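Local coordinates for protein beta-glucosidase (Saccharopolyspora erythraea D, PDB 5M6G) that probably hydrolyses terminal, non-reducing beta-D-glucosyl residues with release of beta-D-glucose, as a glycoside hydrolase of family 3, at residues His287-Thr290 / Tyr291-Asn294; Thr324-Glu327 / Val328-Ser331. All blocks are in the same frame, centred on the assembly; numbering follows the deposited sequence.

Contact 1. Residues His287-Thr290 / Tyr291-Asn294; sequences HAST and YLVN
The N-terminus of helix 290-300 is closed by an N-cap, in which Ser289 extends its hydroxyl forward to the backbone N of Leu292. Leu292 N donates to Ser289 OG over 3.0 Å, a nearly straight capping bond. The hydroxyl is carried there because OG stands opposite the backbone N about CA-CB (chi1 176°), which swings it to the carbonyl side, where the helix begins. It also rests on the base of the leucine side chain, with Leu292 CB 3.3 Å from Ser289 OG and Leu292 CG 3.4 Å from Ser289 OG. One polar atom thus serves as both cap and packing surface.

The carbonyl of Ser289 opens the backbone series, for Val293 N reaches Ser289 O at 2.9 Å. The next bond, from Asn294 N to Thr290 O at 2.8 Å, is more bent: its N-H...O angle is 132°, against 164° for the bond of Val293, consistent with the wider pi-type turn at 291-294. Beside this bond, the side chains of Thr290 and Asn294 run alongside each other and point the same way, Thr290 CG2 coming within 4.1 Å of Asn294 CB. Just before the helix, Ser289 centres an inverse gamma turn, marked by a weak bond from Thr290 N to Ala288 O at 3.1 Å.

Ser289 OG has a second, weak bond with OE2 of Glu284, in strand 284-285. Helix 252-259 packs alongside: Tyr291 OH is hydrogen-bonded to Glu252, while Leu292 rests on Leu255 of that helix and on Leu286 in the preceding loop.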
loop_
_atom_site.group_PDB
_atom_site.type_symbol
_atom_site.label_atom_id
_atom_site.label_comp_id
_atom_site.label_asym_id
_atom_site.label_seq_id
_atom_site.Cartn_x
_atom_site.Cartn_y
_atom_site.Cartn_z
ATOM N N HIS A 287 8.921 17.104 -4.594
ATOM C CA HIS A 287 10.289 16.652 -4.850
ATOM C C HIS A 287 11.289 17.793 -5.028
ATOM O O HIS A 287 12.490 17.524 -5.135
ATOM C CB HIS A 287 10.313 15.735 -6.065
ATOM C CG HIS A 287 9.922 14.327 -5.734
ATOM N ND1 HIS A 287 8.615 13.959 -5.486
ATOM C CD2 HIS A 287 10.670 13.215 -5.537
ATOM C CE1 HIS A 287 8.573 12.674 -5.182
ATOM N NE2 HIS A 287 9.807 12.200 -5.205
ATOM N N ALA A 288 10.844 19.043 -5.058
ATOM C CA ALA A 288 11.767 20.175 -5.035
ATOM C C ALA A 288 11.606 21.029 -3.789
ATOM O O ALA A 288 12.213 22.102 -3.709
ATOM C CB ALA A 288 11.599 21.049 -6.284
ATOM N N SER A 289 10.818 20.586 -2.807
ATOM C CA SER A 289 10.469 21.434 -1.664
ATOM C C SER A 289 11.528 21.278 -0.584
ATOM O O SER A 289 11.433 20.425 0.299
ATOM C CB SER A 289 9.084 21.098 -1.130
ATOM O OG SER A 289 8.811 21.884 0.028
ATOM N N THR A 290 12.554 22.128 -0.650
ATOM C CA THR A 290 13.525 22.179 0.435
ATOM C C THR A 290 12.836 22.425 1.772
ATOM O O THR A 290 13.214 21.842 2.796
ATOM C CB THR A 290 14.561 23.271 0.150
ATOM O OG1 THR A 290 15.105 23.077 -1.164
ATOM C CG2 THR A 290 15.692 23.219 1.160
ATOM N N TYR A 291 11.803 23.272 1.779
ATOM C CA TYR A 291 11.130 23.590 3.031
ATOM C C TYR A 291 10.484 22.345 3.635
ATOM O O TYR A 291 10.737 22.002 4.795
ATOM C CB TYR A 291 10.088 24.699 2.821
ATOM C CG TYR A 291 9.286 24.984 4.072
ATOM C CD1 TYR A 291 9.904 25.490 5.208
ATOM C CD2 TYR A 291 7.915 24.732 4.122
ATOM C CE1 TYR A 291 9.192 25.739 6.364
ATOM C CE2 TYR A 291 7.185 24.981 5.276
ATOM C CZ TYR A 291 7.830 25.492 6.393
ATOM O OH TYR A 291 7.120 25.743 7.546
ATOM N N LEU A 292 9.662 21.637 2.858
ATOM C CA LEU A 292 8.935 20.521 3.453
ATOM C C LEU A 292 9.851 19.332 3.717
ATOM O O LEU A 292 9.724 18.672 4.753
ATOM C CB LEU A 292 7.748 20.116 2.569
ATOM C CG LEU A 292 6.599 21.127 2.539
ATOM C CD1 LEU A 292 5.436 20.606 1.711
ATOM C CD2 LEU A 292 6.131 21.450 3.954
ATOM N N VAL A 293 10.791 19.052 2.810
ATOM C CA VAL A 293 11.613 17.846 2.947
ATOM C C VAL A 293 12.791 18.093 3.884
ATOM O O VAL A 293 13.030 17.327 4.823
ATOM C CB VAL A 293 12.092 17.353 1.567
ATOM C CG1 VAL A 293 12.997 16.139 1.728
ATOM C CG2 VAL A 293 10.918 17.000 0.690
ATOM N N ASN A 294 13.558 19.156 3.646
ATOM C CA ASN A 294 14.701 19.377 4.524
ATOM C C ASN A 294 14.297 20.098 5.800
ATOM O O ASN A 294 14.614 19.639 6.906
ATOM C CB ASN A 294 15.802 20.152 3.809
ATOM C CG ASN A 294 17.027 20.327 4.685
ATOM O OD1 ASN A 294 17.860 19.426 4.791
ATOM N ND2 ASN A 294 17.124 21.478 5.349
#

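Contact 2. Residues Thr324-Glu327 / Val328-Ser331; sequences TPDE and VRAS. With MG (magnesium ion), chain B.
Asp326 and Arg329 form a salt bridge along the first turn of helix 325-334, whose N-terminus is a capping box with a magnesium ion beside it. The two side chains lie side by side, and both terminal nitrogens of the guanidinium converge on a single oxygen: Arg329 NH1 is 2.8 Å from Asp326 OD1, and Arg329 NH2 is 3.0 Å from Asp326 OD1. The approaches differ, NH2 coming nearly end-on to the C-O bond and NH1 from above the carboxylate plane, as expected with the two flat groups turned 64° apart. A bend at chi3 (-31°) sets the guanidinium so that Pro325 O lies over one of its faces, offset toward the rim. Arg329 NE makes a further salt bridge with Glu355 of helix 345-357, so a leucine in its place would probably leave both Asp326 and Glu355 without their cationic partner and weaken the tie between the two helices.

Regular helical bonds join the same turn, among them Arg329 N to Pro325 O at 2.9 Å. Val328 faces the neighbouring helix, touching Phe348 and Tyr351.

On the capping side, Glu327 N donates to Thr324 OG1 over 3.2 Å, and Thr324 N returns a bond to Glu327 OE1, using that oxygen's anti lone pair. The box therefore holds the carboxylate that binds the metal, whose shell is completed by Asp318 OD1, water and the carbonyls of Asp315, Gln320 and Asp322. Glu327 chelates the ion through both carboxylate oxygens: Glu327 OE2 lies 2.5 Å and Glu327 OE1 2.6 Å from the magnesium.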
loop_
_atom_site.group_PDB
_atom_site.type_symbol
_atom_site.label_atom_id
_atom_site.label_comp_id
_atom_site.label_asym_id
_atom_site.label_seq_id
_atom_site.Cartn_x
_atom_site.Cartn_y
_atom_site.Cartn_z
ATOM N N THR A 324 16.496 16.153 -16.205
ATOM C CA THR A 324 17.555 17.057 -16.625
ATOM C C THR A 324 18.533 17.285 -15.485
ATOM O O THR A 324 18.261 16.940 -14.332
ATOM C CB THR A 324 16.963 18.397 -17.068
ATOM O OG1 THR A 324 16.346 19.034 -15.944
ATOM C CG2 THR A 324 15.956 18.210 -18.191
ATOM N N PRO A 325 19.692 17.889 -15.764
ATOM C CA PRO A 325 20.581 18.262 -14.656
ATOM C C PRO A 325 19.921 19.186 -13.659
ATOM O O PRO A 325 20.203 19.081 -12.458
ATOM C CB PRO A 325 21.761 18.941 -15.366
ATOM C CG PRO A 325 21.791 18.306 -16.706
ATOM C CD PRO A 325 20.341 18.082 -17.072
ATOM N N ASP A 326 19.044 20.087 -14.130
ATOM C CA ASP A 326 18.317 20.981 -13.231
ATOM C C ASP A 326 17.421 20.202 -12.274
ATOM O O ASP A 326 17.276 20.568 -11.102
ATOM C CB ASP A 326 17.463 21.967 -14.033
ATOM C CG ASP A 326 18.287 22.977 -14.807
ATOM O OD1 ASP A 326 19.497 23.125 -14.526
ATOM O OD2 ASP A 326 17.709 23.639 -15.694
ATOM N N GLU A 327 16.789 19.136 -12.762
ATOM C CA GLU A 327 15.895 18.375 -11.901
ATOM C C GLU A 327 16.680 17.567 -10.880
ATOM O O GLU A 327 16.276 17.471 -9.715
ATOM C CB GLU A 327 14.988 17.484 -12.748
ATOM C CG GLU A 327 13.925 18.279 -13.489
ATOM C CD GLU A 327 13.202 17.460 -14.530
ATOM O OE1 GLU A 327 13.883 16.778 -15.314
ATOM O OE2 GLU A 327 11.950 17.490 -14.560
ATOM N N VAL A 328 17.813 16.995 -11.293
ATOM C CA VAL A 328 18.708 16.345 -10.338
ATOM C C VAL A 328 19.111 17.323 -9.240
ATOM O O VAL A 328 18.955 17.041 -8.046
ATOM C CB VAL A 328 19.937 15.770 -11.065
ATOM C CG1 VAL A 328 20.926 15.173 -10.061
ATOM C CG2 VAL A 328 19.505 14.723 -12.093
ATOM N N ARG A 329 19.618 18.499 -9.632
ATOM C CA ARG A 329 20.050 19.497 -8.655
ATOM C C ARG A 329 18.921 19.874 -7.704
ATOM O O ARG A 329 19.099 19.873 -6.478
ATOM C CB ARG A 329 20.573 20.743 -9.377
ATOM C CG ARG A 329 20.944 21.920 -8.456
ATOM C CD ARG A 329 21.259 23.187 -9.283
ATOM N NE ARG A 329 21.837 22.807 -10.569
ATOM C CZ ARG A 329 21.295 23.070 -11.753
ATOM N NH1 ARG A 329 20.169 23.771 -11.838
ATOM N NH2 ARG A 329 21.892 22.634 -12.858
ATOM N N ALA A 330 17.748 20.206 -8.250
ATOM C CA ALA A 330 16.660 20.693 -7.407
ATOM C C ALA A 330 16.237 19.646 -6.388
ATOM O O ALA A 330 15.944 19.974 -5.230
ATOM C CB ALA A 330 15.466 21.104 -8.267
ATOM N N SER A 331 16.205 18.374 -6.796
ATOM C CA SER A 331 15.669 17.352 -5.909
ATOM C C SER A 331 16.697 16.904 -4.875
ATOM O O SER A 331 16.356 16.703 -3.701
ATOM C CB SER A 331 15.180 16.165 -6.725
ATOM O OG SER A 331 14.296 15.378 -5.947
HETATM MG MG MG B . 11.748 16.327 -16.745
HETATM O O HOH W 1 12.721 16.592 -18.768
#

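How the contacts relate
Contact 1 precedes contact 2 in the chain, yet their centres lie about 13 Å apart and they touch directly: Ser331 OG is 2.9 Å from His287 O, a probable hydrogen bond. The two helix starts, 290-300 and 325-334, belong to the same N-terminal family domain, of the TIM-barrel clan, with strand 306-308 between them in sequence. His287 links contact 1 to the sugar pocket, since its NE2 is hydrogen-bonded to the backbone N of Asp310, a sorbitol-binding residue; the side chain of Val293 is about 11 Å from that of Asp310. In contact 2, the side chain of Ser331 is about 14 Å from the bound sorbitol.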